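Local coordinates for iron-rich dpsA-homolog protein (Halobacterium salinarum, PDB 1TJO) that probably protects DNA from oxidative damage by oxidising iron(II) with hydrogen peroxide and storing it as a ferric mineral inside a hollow shell of twelve subunits, at residues T3-A7 with R8-G12; V107-E110 with D111-I115; G127-I130 with E131-E135; L143-H146 with A147-H150; D162-H165 with I166-L170. All coordinates share one frame; numbering follows the deposited sequence.

Interaction 1: T3-A7 with R8-G12; sequences TQKNA and RATAG
Lys5 and Thr10 meet through their polar ends: NZ of Lys5 donates to OG1 of Thr10 at 3.3 Å, a long hydrogen bond. The lysine's CE lies beside the same hydroxyl, 3.7 Å from Thr10 OG1, and the two side chains cross at about a right angle. The lysine chain is not fully stretched; bends at chi2 (-127°) and chi3 (-63°) carry it forward along the peptide to the threonine. On Thr10 the first torsion (-65°) sets OG1 opposite its own carbonyl carbon, with the methyl CG2 on the other branch and away from the ammonium group. Under this bridge the chain turns at Ala7 and Arg8. The methyl of Ala7 packs against the backbone that follows, its CB 3.7 Å from the carbonyl O of Ala9. Arg8 sends its extended chain away from the lysine, and its guanidinium belongs to other subunits: NH2 forms salt bridges with Glu56 of the second subunit and Asp172 of the third. Backbone hydrogen bonds also link Arg8 and Ala9 to the second subunit, while its Asp111 packs against Ala7 and Thr10. Here the N-terminal tail, ahead of helix 24-54, lies against a neighbour in the dodecamer with no regular secondary structure of its own. Within the tail a single ammonium-to-hydroxyl bond spans the bend, set on an exposed lysine where solvent can compete; the charged links of Arg8 to two neighbouring subunits are therefore probably the stronger ties on its course.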
# COMPACT_ATOMS: atom_id res chain seq x y z
N THR A 3 47.16 -20.00 -11.58
CA THR A 3 46.77 -20.06 -10.17
C THR A 3 47.28 -18.84 -9.40
O THR A 3 46.88 -18.61 -8.26
CB THR A 3 47.32 -21.38 -9.53
OG1 THR A 3 46.80 -22.51 -10.26
CG2 THR A 3 46.77 -21.58 -8.14
N GLN A 4 48.12 -18.04 -10.04
CA GLN A 4 48.81 -16.93 -9.41
C GLN A 4 48.40 -15.56 -9.97
O GLN A 4 49.02 -14.55 -9.63
CB GLN A 4 50.31 -17.14 -9.59
CG GLN A 4 50.84 -18.36 -8.82
CD GLN A 4 52.20 -18.77 -9.28
OE1 GLN A 4 52.41 -18.98 -10.46
NE2 GLN A 4 53.15 -18.83 -8.36
N LYS A 5 47.37 -15.52 -10.82
CA LYS A 5 46.97 -14.27 -11.46
C LYS A 5 46.29 -13.44 -10.39
O LYS A 5 45.62 -13.97 -9.52
CB LYS A 5 46.00 -14.50 -12.64
CG LYS A 5 46.64 -15.26 -13.80
CD LYS A 5 46.49 -14.55 -15.16
CE LYS A 5 45.01 -14.42 -15.58
NZ LYS A 5 44.83 -14.34 -17.08
N ASN A 6 46.46 -12.14 -10.45
CA ASN A 6 45.82 -11.32 -9.45
C ASN A 6 44.32 -11.20 -9.72
O ASN A 6 43.50 -11.35 -8.80
CB ASN A 6 46.53 -9.99 -9.32
CG ASN A 6 47.67 -10.07 -8.30
OD1 ASN A 6 47.49 -9.71 -7.13
ND2 ASN A 6 48.82 -10.59 -8.72
N ALA A 7 43.97 -11.04 -10.99
CA ALA A 7 42.57 -10.90 -11.36
C ALA A 7 41.82 -12.21 -11.14
O ALA A 7 42.33 -13.32 -11.33
CB ALA A 7 42.43 -10.47 -12.80
N ARG A 8 40.58 -12.07 -10.75
CA ARG A 8 39.69 -13.21 -10.65
C ARG A 8 39.14 -13.64 -12.02
O ARG A 8 38.89 -14.82 -12.27
CB ARG A 8 38.56 -12.81 -9.72
CG ARG A 8 37.74 -13.92 -9.33
CD ARG A 8 36.83 -13.64 -8.14
NE ARG A 8 35.86 -14.72 -8.07
CZ ARG A 8 36.10 -15.93 -7.57
NH1 ARG A 8 37.27 -16.22 -7.04
NH2 ARG A 8 35.14 -16.85 -7.59
N ALA A 9 38.91 -12.68 -12.89
CA ALA A 9 38.50 -12.91 -14.26
C ALA A 9 39.13 -11.81 -15.11
O ALA A 9 39.28 -10.67 -14.68
CB ALA A 9 36.95 -12.93 -14.42
N THR A 10 39.52 -12.16 -16.32
CA THR A 10 40.13 -11.21 -17.22
C THR A 10 39.11 -10.69 -18.21
O THR A 10 38.38 -11.46 -18.83
CB THR A 10 41.26 -11.95 -17.98
OG1 THR A 10 42.26 -12.33 -17.03
CG2 THR A 10 41.93 -11.02 -18.96
N ALA A 11 39.07 -9.38 -18.40
CA ALA A 11 38.14 -8.78 -19.35
C ALA A 11 38.28 -9.46 -20.70
O ALA A 11 39.41 -9.75 -21.15
CB ALA A 11 38.44 -7.33 -19.50
N GLY A 12 37.14 -9.69 -21.36
CA GLY A 12 37.13 -10.35 -22.66
C GLY A 12 37.11 -11.88 -22.66
O GLY A 12 36.85 -12.49 -23.69

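Interaction 2: V107-E110 with D111-I115; sequences VEDE and DVYDI
Tyr113 OH donates a short hydrogen bond, 2.6 Å, to OD2 of Asp109. The carboxylate oxygen sits at the ring edge, in the ring plane, and the hydroxyl meets it on the syn side, 22° out of the carboxylate plane. OD2 has a second donor, the backbone N of Asp111 at 3.3 Å, which comes from above the carboxylate plane. Asp109 can serve both because its CG lies between its own backbone N and carbonyl carbon (chi1 71°), turning the carboxylate back over the chain that follows. A water adds an indirect link, giving a proton to OE2 of Glu108 at 2.9 Å and accepting one from the backbone N of Tyr113. Contact with the ring itself is slight: Glu108 OE2 lies near the plane at its edge, 4.0 Å from Tyr113 CD1. Charge is concentrated here, for OD2 of Asp109 and OD2 of Asp111 are 4.4 Å apart. Three of the acids have partners outside: Glu108 bonds to Asn121 and Lys50, while Glu110 accepts from Ser95 N and Asp111 from Ala11 N, both of the second subunit. A phenylalanine in place of Tyr113 would probably leave Asp109 OD2 with the longer amide bond as its remaining tie within the turn and let its carboxylate swing. The loop ends at Asp114, N-cap of helix 115-142, whose OD2 accepts from Thr117 N. Asp109 thus ties the loop together, and donation from a hydroxyl and an amide probably eases its repulsion with Asp111.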
# COMPACT_ATOMS: atom_id res chain seq x y z
N VAL A 107 27.49 9.91 -29.58
CA VAL A 107 27.28 10.63 -28.34
C VAL A 107 27.36 12.12 -28.59
O VAL A 107 28.24 12.57 -29.34
CB VAL A 107 28.33 10.20 -27.28
CG1 VAL A 107 28.52 8.69 -27.27
CG2 VAL A 107 29.65 10.82 -27.52
N GLU A 108 26.48 12.91 -28.01
CA GLU A 108 26.60 14.36 -28.06
C GLU A 108 27.87 14.81 -27.40
O GLU A 108 28.28 14.25 -26.40
CB GLU A 108 25.48 15.07 -27.28
CG GLU A 108 24.21 15.17 -28.04
CD GLU A 108 23.09 15.90 -27.32
OE1 GLU A 108 22.02 15.96 -27.93
OE2 GLU A 108 23.28 16.44 -26.20
N ASP A 109 28.42 15.92 -27.88
CA ASP A 109 29.49 16.58 -27.15
C ASP A 109 28.89 17.27 -25.91
O ASP A 109 27.69 17.20 -25.69
CB ASP A 109 30.32 17.50 -28.04
CG ASP A 109 29.62 18.75 -28.49
OD1 ASP A 109 30.20 19.40 -29.40
OD2 ASP A 109 28.61 19.25 -28.00
N GLU A 110 29.71 17.92 -25.11
CA GLU A 110 29.25 18.38 -23.78
C GLU A 110 28.47 19.68 -23.76
O GLU A 110 28.00 20.12 -22.68
CB GLU A 110 30.45 18.45 -22.82
CG GLU A 110 30.95 17.07 -22.46
CD GLU A 110 29.93 16.29 -21.64
OE1 GLU A 110 29.52 15.20 -22.10
OE2 GLU A 110 29.57 16.78 -20.56
N ASP A 111 28.31 20.32 -24.91
CA ASP A 111 27.46 21.49 -24.94
C ASP A 111 26.02 21.01 -24.90
O ASP A 111 25.74 19.82 -25.10
CB ASP A 111 27.70 22.33 -26.17
CG ASP A 111 29.08 22.99 -26.17
OD1 ASP A 111 29.72 23.11 -25.10
OD2 ASP A 111 29.56 23.45 -27.22
N VAL A 112 25.13 21.96 -24.56
CA VAL A 112 23.69 21.71 -24.44
C VAL A 112 22.96 22.25 -25.65
O VAL A 112 23.12 23.41 -25.99
CB VAL A 112 23.16 22.36 -23.16
CG1 VAL A 112 21.63 22.16 -23.03
CG2 VAL A 112 23.85 21.76 -21.99
N TYR A 113 22.16 21.42 -26.28
CA TYR A 113 21.43 21.80 -27.47
C TYR A 113 19.96 21.91 -27.16
O TYR A 113 19.47 21.45 -26.11
CB TYR A 113 21.71 20.81 -28.56
CG TYR A 113 23.19 20.78 -28.82
CD1 TYR A 113 24.01 19.82 -28.25
CD2 TYR A 113 23.78 21.78 -29.57
CE1 TYR A 113 25.41 19.86 -28.44
CE2 TYR A 113 25.13 21.81 -29.77
CZ TYR A 113 25.94 20.87 -29.21
OH TYR A 113 27.30 20.93 -29.45
N ASP A 114 19.24 22.53 -28.08
CA ASP A 114 17.82 22.72 -27.89
C ASP A 114 17.15 21.37 -27.81
O ASP A 114 17.73 20.31 -28.19
CB ASP A 114 17.21 23.56 -29.02
CG ASP A 114 17.38 22.92 -30.35
OD1 ASP A 114 18.26 23.36 -31.09
OD2 ASP A 114 16.76 21.94 -30.73
N ILE A 115 15.92 21.38 -27.35
CA ILE A 115 15.26 20.08 -27.11
C ILE A 115 14.98 19.24 -28.37
O ILE A 115 15.08 18.02 -28.34
CB ILE A 115 13.99 20.25 -26.18
CG1 ILE A 115 13.47 18.88 -25.73
CG2 ILE A 115 12.89 21.03 -26.86
CD1 ILE A 115 14.46 18.08 -24.91
O HOH W 1 21.61 18.68 -25.46

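Interaction 3: G127-I130 with E131-E135; sequences GDII and EATRE
Ile130 and Arg134, one helical turn apart, lie side by side and point the same way. The methyl CG2 of Ile130 sits over the centre of one guanidinium face, 3.4 Å above its plane. It gets there because chi1 of Ile130 (-79°) turns CG2 away from the backbone N, while the arginine chain runs extended from CG to NE. Among the polar contacts, Ile129 O is gripped twice by Thr133: OG1 donates at 2.7 Å and the backbone N at 2.8 Å, from opposite faces of the carbonyl plane. The buried hydroxyl is thereby satisfied by its own helix. Around these bonds runs the regular i to i+4 ladder, Glu131 N to Gly127 O, Ala132 N to Asp128 O and Arg134 N to Ile130 O. CG of Glu131 comes 3.3 Å from the carbonyl O of Gly127. The charged ends have partners on both sides: Arg134 pairs with Glu160 of helix 146-169 in its own chain and bonds to Leu20 O of the fifth subunit; Arg21 of that subunit pairs with Asp128 and Glu131. Ile129 packs on Val41 and Leu44 of helix 24-54 and on Leu159 of helix 146-169. Ile129 thus faces the bundle, Asp128 and Glu131 face the next subunit, and Ile130 and Arg134 lie where the two meet, as fits the four-helix bundle of the ferritin-like fold assembled into the Dps shell.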
# COMPACT_ATOMS: atom_id res chain seq x y z
N GLY A 127 17.25 3.86 -32.19
CA GLY A 127 17.12 3.11 -33.42
C GLY A 127 18.24 2.15 -33.64
O GLY A 127 18.01 1.00 -34.02
N ASP A 128 19.45 2.58 -33.36
CA ASP A 128 20.61 1.69 -33.51
C ASP A 128 20.54 0.50 -32.55
O ASP A 128 20.86 -0.64 -32.90
CB ASP A 128 21.87 2.50 -33.18
CG ASP A 128 22.27 3.48 -34.29
OD1 ASP A 128 21.59 3.60 -35.33
OD2 ASP A 128 23.27 4.19 -34.15
N ILE A 129 20.08 0.76 -31.32
CA ILE A 129 19.98 -0.27 -30.29
C ILE A 129 18.86 -1.25 -30.64
O ILE A 129 18.99 -2.43 -30.44
CB ILE A 129 19.75 0.35 -28.89
CG1 ILE A 129 21.02 1.10 -28.47
CG2 ILE A 129 19.46 -0.75 -27.89
CD1 ILE A 129 20.90 1.91 -27.19
N ILE A 130 17.78 -0.74 -31.17
CA ILE A 130 16.61 -1.52 -31.52
C ILE A 130 16.97 -2.48 -32.65
O ILE A 130 16.67 -3.65 -32.56
CB ILE A 130 15.44 -0.60 -31.90
CG1 ILE A 130 14.78 -0.04 -30.62
CG2 ILE A 130 14.37 -1.34 -32.69
CD1 ILE A 130 14.01 1.13 -30.87
N GLU A 131 17.71 -2.01 -33.67
CA GLU A 131 18.09 -2.88 -34.77
C GLU A 131 19.05 -3.97 -34.29
O GLU A 131 18.89 -5.15 -34.64
CB GLU A 131 18.73 -2.09 -35.91
CG GLU A 131 17.77 -1.14 -36.57
CD GLU A 131 18.34 -0.55 -37.85
OE1 GLU A 131 19.01 0.50 -37.79
OE2 GLU A 131 18.13 -1.17 -38.91
N ALA A 132 20.02 -3.60 -33.46
CA ALA A 132 20.93 -4.60 -32.91
C ALA A 132 20.25 -5.61 -32.00
O ALA A 132 20.53 -6.80 -32.10
CB ALA A 132 22.09 -3.94 -32.21
N THR A 133 19.31 -5.14 -31.18
CA THR A 133 18.63 -6.04 -30.28
C THR A 133 17.83 -7.07 -31.04
O THR A 133 17.77 -8.22 -30.66
CB THR A 133 17.74 -5.25 -29.32
OG1 THR A 133 18.60 -4.37 -28.56
CG2 THR A 133 17.04 -6.24 -28.32
N ARG A 134 17.21 -6.65 -32.12
CA ARG A 134 16.49 -7.59 -32.96
C ARG A 134 17.41 -8.68 -33.50
O ARG A 134 17.04 -9.85 -33.47
CB ARG A 134 15.83 -6.86 -34.12
CG ARG A 134 14.56 -6.12 -33.76
CD ARG A 134 13.97 -5.38 -34.93
NE ARG A 134 12.95 -4.45 -34.52
CZ ARG A 134 12.72 -3.25 -35.04
NH1 ARG A 134 13.39 -2.82 -36.09
NH2 ARG A 134 11.75 -2.51 -34.54
N GLU A 135 18.57 -8.27 -33.99
CA GLU A 135 19.60 -9.21 -34.45
C GLU A 135 20.04 -10.15 -33.36
O GLU A 135 20.18 -11.37 -33.56
CB GLU A 135 20.79 -8.44 -35.00
CG GLU A 135 20.47 -7.67 -36.29
CD GLU A 135 21.65 -6.86 -36.84
OE1 GLU A 135 21.42 -6.02 -37.74
OE2 GLU A 135 22.82 -7.05 -36.41

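Interaction 4: L143-H146 with A147-H150; sequences LGDH and ATAH. With SO4 (sulfate ion), chain E.
Thr148 OG1 donates to OD1 of Asp145 in a bond of 2.6 Å, and the other carboxylate oxygen, OD2, accepts from Thr148 N at 3.2 Å. Both donors approach from above the carboxylate plane. OD2 is also met by a water, 2.7 Å away, that accepts from Ala147 N, and by the salt-bridging Arg84, whose NE bonds to Thr148 OG1 as well. A chi1 of -174° points the carboxylate of Asp145 away from its own N and across the first amides of helix 146-169. Asp145 is the N-cap of that helix; just before it, Gly144, at positive phi, ends the preceding helix in a Schellman motif, making a tight helix-to-helix corner. Replacing Asp145 by an alanine would probably leave Thr148 N without its cap and Arg84 without its carboxylate mate. The backbone starts the helix with Ala149 N to Asp145 O at 3.1 Å and His150 N to His146 O. Further along, His150 turns its ring from the corner toward a sulfate, probably from the crystallisation liquor. Its ND1 donates to sulfate O2 at 2.8 Å, nearly straight at 168°, and more weakly to O3, the sulfur lying in the ring plane at the edge. His150 and Arg153 of this chain and of the third and fifth subunits surround the anion; the His150 side chain lies beside Glu154, a residue involved in iron nucleation.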
# COMPACT_ATOMS: atom_id res chain seq x y z
N LEU A 143 21.07 -20.10 -31.19
CA LEU A 143 21.96 -20.86 -30.31
C LEU A 143 21.21 -21.67 -29.23
O LEU A 143 21.85 -22.37 -28.49
CB LEU A 143 22.97 -19.94 -29.63
CG LEU A 143 23.93 -19.16 -30.54
CD1 LEU A 143 24.66 -18.10 -29.78
CD2 LEU A 143 24.91 -20.09 -31.23
N GLY A 144 19.89 -21.55 -29.12
CA GLY A 144 19.12 -22.31 -28.14
C GLY A 144 19.12 -21.68 -26.76
O GLY A 144 18.70 -22.29 -25.76
N ASP A 145 19.54 -20.42 -26.71
CA ASP A 145 19.58 -19.67 -25.44
C ASP A 145 18.29 -18.86 -25.36
O ASP A 145 18.26 -17.62 -25.55
CB ASP A 145 20.82 -18.79 -25.35
CG ASP A 145 20.94 -18.13 -23.99
OD1 ASP A 145 21.96 -17.42 -23.78
OD2 ASP A 145 20.05 -18.28 -23.09
N HIS A 146 17.23 -19.58 -25.03
CA HIS A 146 15.88 -19.03 -25.02
C HIS A 146 15.66 -18.04 -23.91
O HIS A 146 14.87 -17.12 -24.07
CB HIS A 146 14.87 -20.17 -24.91
CG HIS A 146 14.94 -21.12 -26.06
ND1 HIS A 146 14.51 -20.77 -27.32
CD2 HIS A 146 15.47 -22.36 -26.16
CE1 HIS A 146 14.75 -21.77 -28.14
NE2 HIS A 146 15.34 -22.75 -27.47
N ALA A 147 16.35 -18.22 -22.80
CA ALA A 147 16.24 -17.22 -21.73
C ALA A 147 16.85 -15.86 -22.14
O ALA A 147 16.26 -14.81 -21.92
CB ALA A 147 16.86 -17.72 -20.45
N THR A 148 18.02 -15.88 -22.76
CA THR A 148 18.58 -14.63 -23.27
C THR A 148 17.66 -14.01 -24.31
O THR A 148 17.46 -12.83 -24.29
CB THR A 148 19.93 -14.85 -23.89
OG1 THR A 148 20.85 -15.24 -22.87
CG2 THR A 148 20.48 -13.57 -24.46
N ALA A 149 17.12 -14.80 -25.23
CA ALA A 149 16.22 -14.28 -26.25
C ALA A 149 15.02 -13.63 -25.65
O ALA A 149 14.62 -12.52 -26.07
CB ALA A 149 15.76 -15.38 -27.17
N HIS A 150 14.45 -14.30 -24.64
CA HIS A 150 13.27 -13.80 -23.90
C HIS A 150 13.60 -12.45 -23.21
O HIS A 150 12.88 -11.48 -23.34
CB HIS A 150 12.84 -14.80 -22.86
CG HIS A 150 11.70 -14.33 -22.01
ND1 HIS A 150 10.43 -14.18 -22.51
CD2 HIS A 150 11.63 -14.02 -20.69
CE1 HIS A 150 9.64 -13.74 -21.56
NE2 HIS A 150 10.34 -13.64 -20.44
S SO4 E . 8.64 -14.36 -25.35
O1 SO4 E . 8.62 -13.38 -26.43
O2 SO4 E . 9.99 -14.88 -25.15
O3 SO4 E . 8.24 -13.63 -24.10
O4 SO4 E . 7.66 -15.40 -25.65
O HOH W 2 18.39 -20.20 -22.07

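Interaction 5: D162-H165 with I166-L170; sequences DAHH and IEHYL. With MG (magnesium ion), chain H.
With chi1 of 166°, the ring of His164 lies opposite its backbone N, whereas chi1 of -80° on His168, one turn later, brings that ring alongside it. The imidazoles form an edge-to-face pair, centroids 4.2 Å apart and planes at 57°. NE2 of His164 stands 3.1 Å above the face of His168, offset toward the rim, and lies 3.2 Å from His168 NE2. That contact is no hydrogen bond, because His168 NE2 gives its lone pair to a magnesium ion 2.6 Å away. Three waters bind the ion, while Glu56 of the sixth subunit and Gln86 of the fifth complete its shell. His164 and His168 are both involved in iron translocation, so the magnesium probably occupies a metal position on that route, consistent with ligands from three subunits. Gln86 of the fifth subunit also bonds weakly to His164 NE2. Beneath the rings the helix is regular, with His168 N on His164 O at 3.0 Å and Tyr169 N on His165 O at 2.9 Å; CD2 of Tyr169 also comes 3.3 Å from His165 O. Glu167 turns instead to the fifth subunit, where it accepts from Ser17 and Ala19. On the sides facing its own bundle, helix 146-169 packs through Ile166 and Ala163 on Tyr126 of helix 115-142, and through His165, Ile166 and Tyr169 on Phe66 of helix 60-87.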
# COMPACT_ATOMS: atom_id res chain seq x y z
N ASP A 162 9.75 3.72 -25.63
CA ASP A 162 10.36 5.04 -25.44
C ASP A 162 10.81 5.71 -26.73
O ASP A 162 10.65 6.91 -26.89
CB ASP A 162 11.54 4.94 -24.49
CG ASP A 162 11.12 4.64 -23.09
OD1 ASP A 162 9.94 4.96 -22.80
OD2 ASP A 162 11.87 4.16 -22.23
N ALA A 163 11.35 4.93 -27.67
CA ALA A 163 11.71 5.47 -28.98
C ALA A 163 10.50 6.06 -29.69
O ALA A 163 10.55 7.14 -30.28
CB ALA A 163 12.34 4.41 -29.83
N HIS A 164 9.40 5.34 -29.62
CA HIS A 164 8.13 5.78 -30.19
C HIS A 164 7.64 7.09 -29.55
O HIS A 164 7.15 7.97 -30.26
CB HIS A 164 7.09 4.67 -30.07
CG HIS A 164 5.70 5.13 -30.32
ND1 HIS A 164 4.79 5.32 -29.30
CD2 HIS A 164 5.08 5.50 -31.46
CE1 HIS A 164 3.66 5.76 -29.82
NE2 HIS A 164 3.81 5.88 -31.12
N HIS A 165 7.78 7.24 -28.23
CA HIS A 165 7.37 8.47 -27.56
C HIS A 165 8.17 9.63 -28.11
O HIS A 165 7.65 10.70 -28.37
CB HIS A 165 7.60 8.37 -26.05
CG HIS A 165 6.52 7.66 -25.33
ND1 HIS A 165 5.80 8.26 -24.32
CD2 HIS A 165 6.08 6.39 -25.42
CE1 HIS A 165 4.93 7.38 -23.84
NE2 HIS A 165 5.09 6.24 -24.48
N ILE A 166 9.47 9.43 -28.28
CA ILE A 166 10.30 10.51 -28.84
C ILE A 166 9.87 10.88 -30.24
O ILE A 166 9.76 12.10 -30.56
CB ILE A 166 11.82 10.15 -28.76
CG1 ILE A 166 12.28 10.11 -27.31
CG2 ILE A 166 12.68 11.11 -29.63
CD1 ILE A 166 13.63 9.47 -27.10
N GLU A 167 9.58 9.88 -31.06
CA GLU A 167 9.05 10.12 -32.38
C GLU A 167 7.80 11.00 -32.33
O GLU A 167 7.68 11.96 -33.08
CB GLU A 167 8.75 8.80 -33.12
CG GLU A 167 8.34 8.99 -34.57
CD GLU A 167 8.60 7.79 -35.46
OE1 GLU A 167 7.88 6.79 -35.30
OE2 GLU A 167 9.48 7.86 -36.36
N HIS A 168 6.86 10.67 -31.43
CA HIS A 168 5.71 11.54 -31.21
C HIS A 168 5.95 12.94 -30.73
O HIS A 168 5.30 13.85 -31.22
CB HIS A 168 4.67 10.86 -30.36
CG HIS A 168 3.83 9.90 -31.14
ND1 HIS A 168 2.56 9.52 -30.74
CD2 HIS A 168 4.06 9.29 -32.34
CE1 HIS A 168 2.06 8.69 -31.65
NE2 HIS A 168 2.95 8.53 -32.62
N TYR A 169 6.92 13.13 -29.83
CA TYR A 169 7.21 14.47 -29.34
C TYR A 169 7.69 15.39 -30.48
O TYR A 169 7.44 16.59 -30.43
CB TYR A 169 8.31 14.44 -28.33
CG TYR A 169 7.88 14.20 -26.90
CD1 TYR A 169 6.96 15.04 -26.27
CD2 TYR A 169 8.36 13.10 -26.20
CE1 TYR A 169 6.60 14.84 -24.95
CE2 TYR A 169 7.97 12.88 -24.89
CZ TYR A 169 7.10 13.75 -24.28
OH TYR A 169 6.76 13.55 -22.95
N LEU A 170 8.37 14.79 -31.46
CA LEU A 170 8.94 15.47 -32.62
C LEU A 170 7.99 15.69 -33.78
O LEU A 170 8.33 16.39 -34.75
CB LEU A 170 10.17 14.72 -33.14
CG LEU A 170 11.34 14.75 -32.16
CD1 LEU A 170 12.51 13.87 -32.58
CD2 LEU A 170 11.83 16.19 -31.87
MG MG H . 2.57 8.31 -35.14
O HOH W 3 4.36 9.23 -35.82
O HOH W 4 3.62 6.74 -34.82
O HOH W 5 2.08 8.00 -37.01

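Interaction 1 is a surface contact of the N-terminal tail; interactions 3 and 4 are buried, 2 and 5 partly buried. Interactions 4 and 5 share helix 146-169, at its start and near its end, with centres about 29 Å apart. Interactions 3 and 5 touch directly, Ile130 CD1 lying 3.8 Å from Ala163 CB, and both meet the fifth subunit, as interactions 1 and 2 both meet the second. Chemistry follows place: polar and charged ties in the tail and loop, a carboxylate cap at the helix corner of interaction 4, an aliphatic-on-guanidinium contact where the bundle meets the fifth subunit, and paired imidazoles at a metal in interaction 5.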